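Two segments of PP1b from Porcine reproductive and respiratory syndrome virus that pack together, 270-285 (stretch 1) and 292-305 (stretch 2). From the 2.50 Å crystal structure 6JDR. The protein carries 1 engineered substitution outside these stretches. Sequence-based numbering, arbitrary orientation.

Stretch 1, residues 270-285: QTQLKTIWRFGQNICD
Stretch 2 292-305: RDKLMSMVNTTRVT

Two parallel strands, 270-276 and 294-297, open this contact, their axes 4.5 Å apart at closest and 36° from parallel. Leu273 pairs with Lys294, Lys274 with Leu295, Thr275 with Met296 and Ile276 with Ser297, at CA-CA distances of 4.9, 4.9, 5.0 and 4.5 Å. Extended backbones (phi -78 to -134°, psi 119 to 146°) zip in the staggered parallel pattern: Lys294 N to Gln272 O 3.0 Å, Lys274 N to Lys294 O 2.9 Å, Met296 N to Lys274 O 2.7 Å, Ile276 N to Met296 O 2.7 Å, and Met298 N to Ile276 O 2.7 Å.

Side chains alternate between the two sheet faces. Leu273, Thr275, Lys294 and Met296 share one; Leu273 CG lies 4.2 Å from Met296 CG. The other carries Lys274, Ile276, Leu295 and Ser297. There Leu295 (m, t) is a bump clasped from several directions: Ile276 CG1 approaches its CB to 4.0 Å, Cys284 CB reaches that CB at 3.9 Å, and the extended Lys274 lays its CD 3.8 Å from Leu295 CD2.

Beyond the strands, Trp277 (chi1 m, chi2 95°) spreads its indole against Met298 (m, m, p). Met298 CB sits over the six-membered ring, 3.4 Å from its centroid and 6° off the normal, a CH-pi contact, while Val299 CG1 comes within 3.8 Å of Trp277 CE3.

The chain then turns through Phe279 (chi1 p) and Gly280 into helix 281-285, which runs nearly antiparallel to strand 294-297, at 167° with axes 7.4 Å apart. Gly280, the N-cap residue, fills a hollow too tight for a side chain: its CA is 3.0 Å from Asn300 O and 4.0 Å from Thr301 CA, and an ideal CB would clash at 2.5 Å with Thr302 N. Polar groups fasten this close fit. Gly280 N donates to Thr302 OG1 at 2.8 Å, and Ser297 OG (t) to Phe279 O at 2.7 Å.

Two amides then read backbone edges with both their ends. Gln281 (t, p, chi3 46°) accepts from Ser297 N at OE1 (2.7 Å) and donates from NE2 to Leu295 O (3.2 Å); the same NE2 reaches Asp285 OD1 at 2.9 Å. Asn282 (p, chi2 -43°) donates from ND2 to Thr302 O at 2.8 Å and accepts a weak bond from Thr302 N at OD1, 3.4 Å. One water bridges Gln281 N and Val299 O, 2.8 Å from each. Next along the helix, Ile283 (m, m) sets CG1 3.7 Å from Thr302 CB and CD1 4.2 Å from Val304 CG2.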

# COMPACT_ATOMS: atom_id res chain seq x y z
N GLN A 270 -10.34 -2.01 1.30
CA GLN A 270 -10.09 -0.81 0.51
C GLN A 270 -10.07 0.47 1.34
O GLN A 270 -10.79 0.60 2.33
CB GLN A 270 -11.13 -0.70 -0.61
CG GLN A 270 -10.91 -1.72 -1.72
CD GLN A 270 -12.08 -1.83 -2.67
OE1 GLN A 270 -12.88 -0.90 -2.81
NE2 GLN A 270 -12.18 -2.97 -3.35
N THR A 271 -9.23 1.42 0.91
CA THR A 271 -9.11 2.73 1.53
C THR A 271 -9.14 3.81 0.45
O THR A 271 -8.22 3.91 -0.37
CB THR A 271 -7.79 2.84 2.32
OG1 THR A 271 -7.74 1.82 3.32
CG2 THR A 271 -7.67 4.21 2.99
N GLN A 272 -10.21 4.60 0.43
CA GLN A 272 -10.36 5.70 -0.52
C GLN A 272 -9.67 6.94 0.03
O GLN A 272 -10.00 7.40 1.12
CB GLN A 272 -11.84 5.99 -0.77
CG GLN A 272 -12.12 7.11 -1.76
CD GLN A 272 -11.58 6.82 -3.15
OE1 GLN A 272 -12.16 6.01 -3.89
NE2 GLN A 272 -10.48 7.47 -3.52
N LEU A 273 -8.72 7.49 -0.73
CA LEU A 273 -8.06 8.74 -0.36
C LEU A 273 -8.93 9.95 -0.70
O LEU A 273 -9.68 9.94 -1.68
CB LEU A 273 -6.69 8.87 -1.05
CG LEU A 273 -5.44 8.46 -0.27
CD1 LEU A 273 -5.65 7.24 0.61
CD2 LEU A 273 -4.28 8.23 -1.23
N LYS A 274 -8.85 10.99 0.13
CA LYS A 274 -9.56 12.25 -0.10
C LYS A 274 -8.62 13.43 0.10
O LYS A 274 -7.93 13.52 1.12
CB LYS A 274 -10.77 12.36 0.83
CG LYS A 274 -11.72 13.50 0.48
CD LYS A 274 -12.95 13.48 1.38
CE LYS A 274 -13.78 14.74 1.21
NZ LYS A 274 -14.45 14.81 -0.12
N THR A 275 -8.60 14.34 -0.87
CA THR A 275 -7.76 15.53 -0.81
C THR A 275 -8.42 16.62 0.01
O THR A 275 -9.61 16.90 -0.16
CB THR A 275 -7.45 16.08 -2.22
OG1 THR A 275 -8.67 16.25 -2.95
CG2 THR A 275 -6.52 15.15 -2.97
N ILE A 276 -7.65 17.23 0.91
CA ILE A 276 -8.11 18.35 1.72
C ILE A 276 -7.27 19.58 1.40
O ILE A 276 -6.04 19.53 1.44
CB ILE A 276 -8.02 18.01 3.23
CG1 ILE A 276 -8.92 16.82 3.58
CG2 ILE A 276 -8.37 19.22 4.09
CD1 ILE A 276 -10.39 17.02 3.24
N TRP A 277 -7.95 20.69 1.08
CA TRP A 277 -7.28 21.94 0.72
C TRP A 277 -7.45 23.04 1.77
O TRP A 277 -6.86 24.12 1.64
CB TRP A 277 -7.79 22.43 -0.63
CG TRP A 277 -7.47 21.52 -1.78
CD1 TRP A 277 -8.27 20.54 -2.30
CD2 TRP A 277 -6.25 21.49 -2.54
NE1 TRP A 277 -7.63 19.91 -3.34
CE2 TRP A 277 -6.39 20.48 -3.51
CE3 TRP A 277 -5.06 22.23 -2.49
CZ2 TRP A 277 -5.38 20.18 -4.43
CZ3 TRP A 277 -4.06 21.93 -3.41
CH2 TRP A 277 -4.23 20.92 -4.36
N ARG A 278 -8.24 22.78 2.81
CA ARG A 278 -8.63 23.81 3.77
C ARG A 278 -7.68 23.91 4.97
O ARG A 278 -7.52 24.99 5.53
CB ARG A 278 -10.05 23.57 4.27
CG ARG A 278 -11.12 23.81 3.21
CD ARG A 278 -12.52 23.73 3.80
NE ARG A 278 -12.85 22.38 4.25
CZ ARG A 278 -13.91 22.05 4.98
NH1 ARG A 278 -14.78 22.99 5.37
NH2 ARG A 278 -14.11 20.79 5.34
N PHE A 279 -7.05 22.80 5.35
CA PHE A 279 -6.14 22.79 6.50
C PHE A 279 -5.08 21.70 6.38
O PHE A 279 -5.18 20.80 5.55
CB PHE A 279 -6.92 22.64 7.81
CG PHE A 279 -8.05 21.64 7.74
CD1 PHE A 279 -9.37 22.06 7.66
CD2 PHE A 279 -7.79 20.27 7.75
CE1 PHE A 279 -10.41 21.15 7.60
CE2 PHE A 279 -8.82 19.35 7.68
CZ PHE A 279 -10.13 19.79 7.61
N GLY A 280 -4.07 21.79 7.24
CA GLY A 280 -2.92 20.89 7.20
C GLY A 280 -3.20 19.46 7.60
O GLY A 280 -4.29 19.13 8.08
N GLN A 281 -2.19 18.61 7.41
CA GLN A 281 -2.31 17.17 7.65
C GLN A 281 -2.57 16.85 9.12
O GLN A 281 -3.33 15.92 9.43
CB GLN A 281 -1.04 16.45 7.18
CG GLN A 281 -1.12 14.93 7.19
CD GLN A 281 -2.28 14.41 6.36
OE1 GLN A 281 -2.49 14.84 5.22
NE2 GLN A 281 -3.04 13.48 6.92
N ASN A 282 -1.94 17.60 10.02
CA ASN A 282 -2.13 17.40 11.47
C ASN A 282 -3.59 17.53 11.90
O ASN A 282 -4.03 16.84 12.83
CB ASN A 282 -1.26 18.38 12.27
CG ASN A 282 -1.55 19.83 11.94
OD1 ASN A 282 -1.72 20.21 10.78
ND2 ASN A 282 -1.60 20.67 12.97
N ILE A 283 -4.34 18.40 11.23
CA ILE A 283 -5.77 18.57 11.48
C ILE A 283 -6.52 17.36 10.93
O ILE A 283 -7.35 16.77 11.62
CB ILE A 283 -6.33 19.85 10.85
CG1 ILE A 283 -5.59 21.09 11.36
CG2 ILE A 283 -7.83 19.98 11.12
CD1 ILE A 283 -5.56 21.23 12.86
N CYS A 284 -6.22 17.01 9.68
CA CYS A 284 -6.79 15.82 9.04
C CYS A 284 -6.64 14.58 9.94
O CYS A 284 -7.59 13.81 10.09
CB CYS A 284 -6.12 15.56 7.69
SG CYS A 284 -6.51 16.76 6.39
N ASP A 285 -5.47 14.41 10.54
CA ASP A 285 -5.20 13.29 11.45
C ASP A 285 -6.11 13.30 12.68
O ASP A 285 -6.63 12.25 13.08
CB ASP A 285 -3.74 13.30 11.90
CG ASP A 285 -2.76 13.00 10.76
OD1 ASP A 285 -3.21 12.66 9.65
OD2 ASP A 285 -1.54 13.10 11.00
N ARG A 292 -14.91 8.06 6.95
CA ARG A 292 -14.53 6.79 6.33
C ARG A 292 -13.26 6.96 5.50
O ARG A 292 -12.31 6.20 5.66
CB ARG A 292 -15.64 6.25 5.43
CG ARG A 292 -16.84 5.67 6.16
CD ARG A 292 -18.12 6.44 5.86
NE ARG A 292 -19.26 5.56 5.59
CZ ARG A 292 -20.47 5.98 5.21
NH1 ARG A 292 -20.73 7.28 5.07
NH2 ARG A 292 -21.43 5.09 4.98
N ASP A 293 -13.26 7.95 4.60
CA ASP A 293 -12.12 8.20 3.71
C ASP A 293 -10.89 8.63 4.49
O ASP A 293 -11.00 9.33 5.49
CB ASP A 293 -12.46 9.30 2.70
CG ASP A 293 -13.58 8.92 1.77
OD1 ASP A 293 -14.34 7.98 2.09
OD2 ASP A 293 -13.72 9.57 0.71
N LYS A 294 -9.72 8.22 4.01
CA LYS A 294 -8.45 8.69 4.57
C LYS A 294 -8.19 10.09 4.03
O LYS A 294 -8.09 10.29 2.81
CB LYS A 294 -7.31 7.73 4.20
CG LYS A 294 -5.90 8.24 4.46
CD LYS A 294 -5.60 8.40 5.94
CE LYS A 294 -4.14 8.75 6.17
NZ LYS A 294 -3.80 8.91 7.62
N LEU A 295 -8.09 11.07 4.93
CA LEU A 295 -7.94 12.46 4.54
C LEU A 295 -6.47 12.82 4.36
O LEU A 295 -5.66 12.64 5.27
CB LEU A 295 -8.58 13.37 5.60
CG LEU A 295 -10.06 13.11 5.88
CD1 LEU A 295 -10.56 14.02 7.00
CD2 LEU A 295 -10.90 13.27 4.63
N MET A 296 -6.14 13.32 3.17
CA MET A 296 -4.78 13.76 2.85
C MET A 296 -4.77 15.26 2.54
O MET A 296 -5.48 15.72 1.64
CB MET A 296 -4.23 12.97 1.66
CG MET A 296 -3.77 11.56 2.01
N SER A 297 -3.97 16.01 3.29
CA SER A 297 -3.87 17.45 3.10
C SER A 297 -3.00 17.77 1.89
O SER A 297 -1.90 17.24 1.76
CB SER A 297 -3.28 18.12 4.35
OG SER A 297 -3.26 19.53 4.22
N MET A 298 -3.50 18.63 1.01
CA MET A 298 -2.74 19.14 -0.13
C MET A 298 -2.28 20.59 0.12
O MET A 298 -2.02 21.33 -0.83
CB MET A 298 -3.58 19.07 -1.41
CG MET A 298 -3.91 17.66 -1.87
SD MET A 298 -2.65 16.93 -2.94
CE MET A 298 -1.36 16.51 -1.78
N VAL A 299 -2.19 20.98 1.39
CA VAL A 299 -1.69 22.30 1.78
C VAL A 299 -0.77 22.13 2.99
O VAL A 299 -0.54 21.01 3.45
CB VAL A 299 -2.84 23.29 2.08
CG1 VAL A 299 -3.66 23.54 0.83
CG2 VAL A 299 -3.73 22.79 3.22
N ASN A 300 -0.23 23.24 3.50
CA ASN A 300 0.75 23.19 4.59
C ASN A 300 0.13 22.97 5.96
O ASN A 300 -1.09 23.07 6.14
CB ASN A 300 1.59 24.47 4.60
CG ASN A 300 2.38 24.67 3.32
OD1 ASN A 300 3.00 23.74 2.81
ND2 ASN A 300 2.35 25.89 2.80
N THR A 301 0.99 22.69 6.93
CA THR A 301 0.60 22.45 8.31
C THR A 301 -0.14 23.65 8.92
O THR A 301 0.29 24.79 8.78
CB THR A 301 1.84 22.15 9.19
OG1 THR A 301 2.58 21.08 8.60
CG2 THR A 301 1.43 21.77 10.61
N THR A 302 -1.25 23.36 9.59
CA THR A 302 -1.99 24.36 10.35
C THR A 302 -1.38 24.41 11.74
O THR A 302 -1.19 23.37 12.37
CB THR A 302 -3.48 23.99 10.45
OG1 THR A 302 -4.02 23.80 9.14
CG2 THR A 302 -4.27 25.09 11.16
N ARG A 303 -1.05 25.61 12.21
CA ARG A 303 -0.39 25.78 13.50
C ARG A 303 -1.37 25.53 14.65
O ARG A 303 -2.52 25.93 14.59
CB ARG A 303 0.21 27.18 13.62
CG ARG A 303 1.09 27.39 14.85
CD ARG A 303 1.61 28.82 14.93
NE ARG A 303 2.64 29.09 13.93
CZ ARG A 303 3.18 30.29 13.70
NH1 ARG A 303 2.79 31.35 14.40
NH2 ARG A 303 4.11 30.42 12.77
N VAL A 304 -0.88 24.86 15.69
CA VAL A 304 -1.67 24.61 16.89
C VAL A 304 -0.85 25.00 18.12
O VAL A 304 0.24 24.47 18.34
CB VAL A 304 -2.09 23.12 17.00
CG1 VAL A 304 -2.84 22.87 18.30
CG2 VAL A 304 -2.94 22.73 15.79
N THR A 305 -1.38 25.94 18.90
CA THR A 305 -0.68 26.49 20.05
C THR A 305 -1.60 26.49 21.27
O THR A 305 -2.72 26.98 21.19
CB THR A 305 -0.23 27.94 19.76
OG1 THR A 305 0.20 28.06 18.40
CG2 THR A 305 0.91 28.34 20.69
O HOH W 1 -0.11 19.49 5.71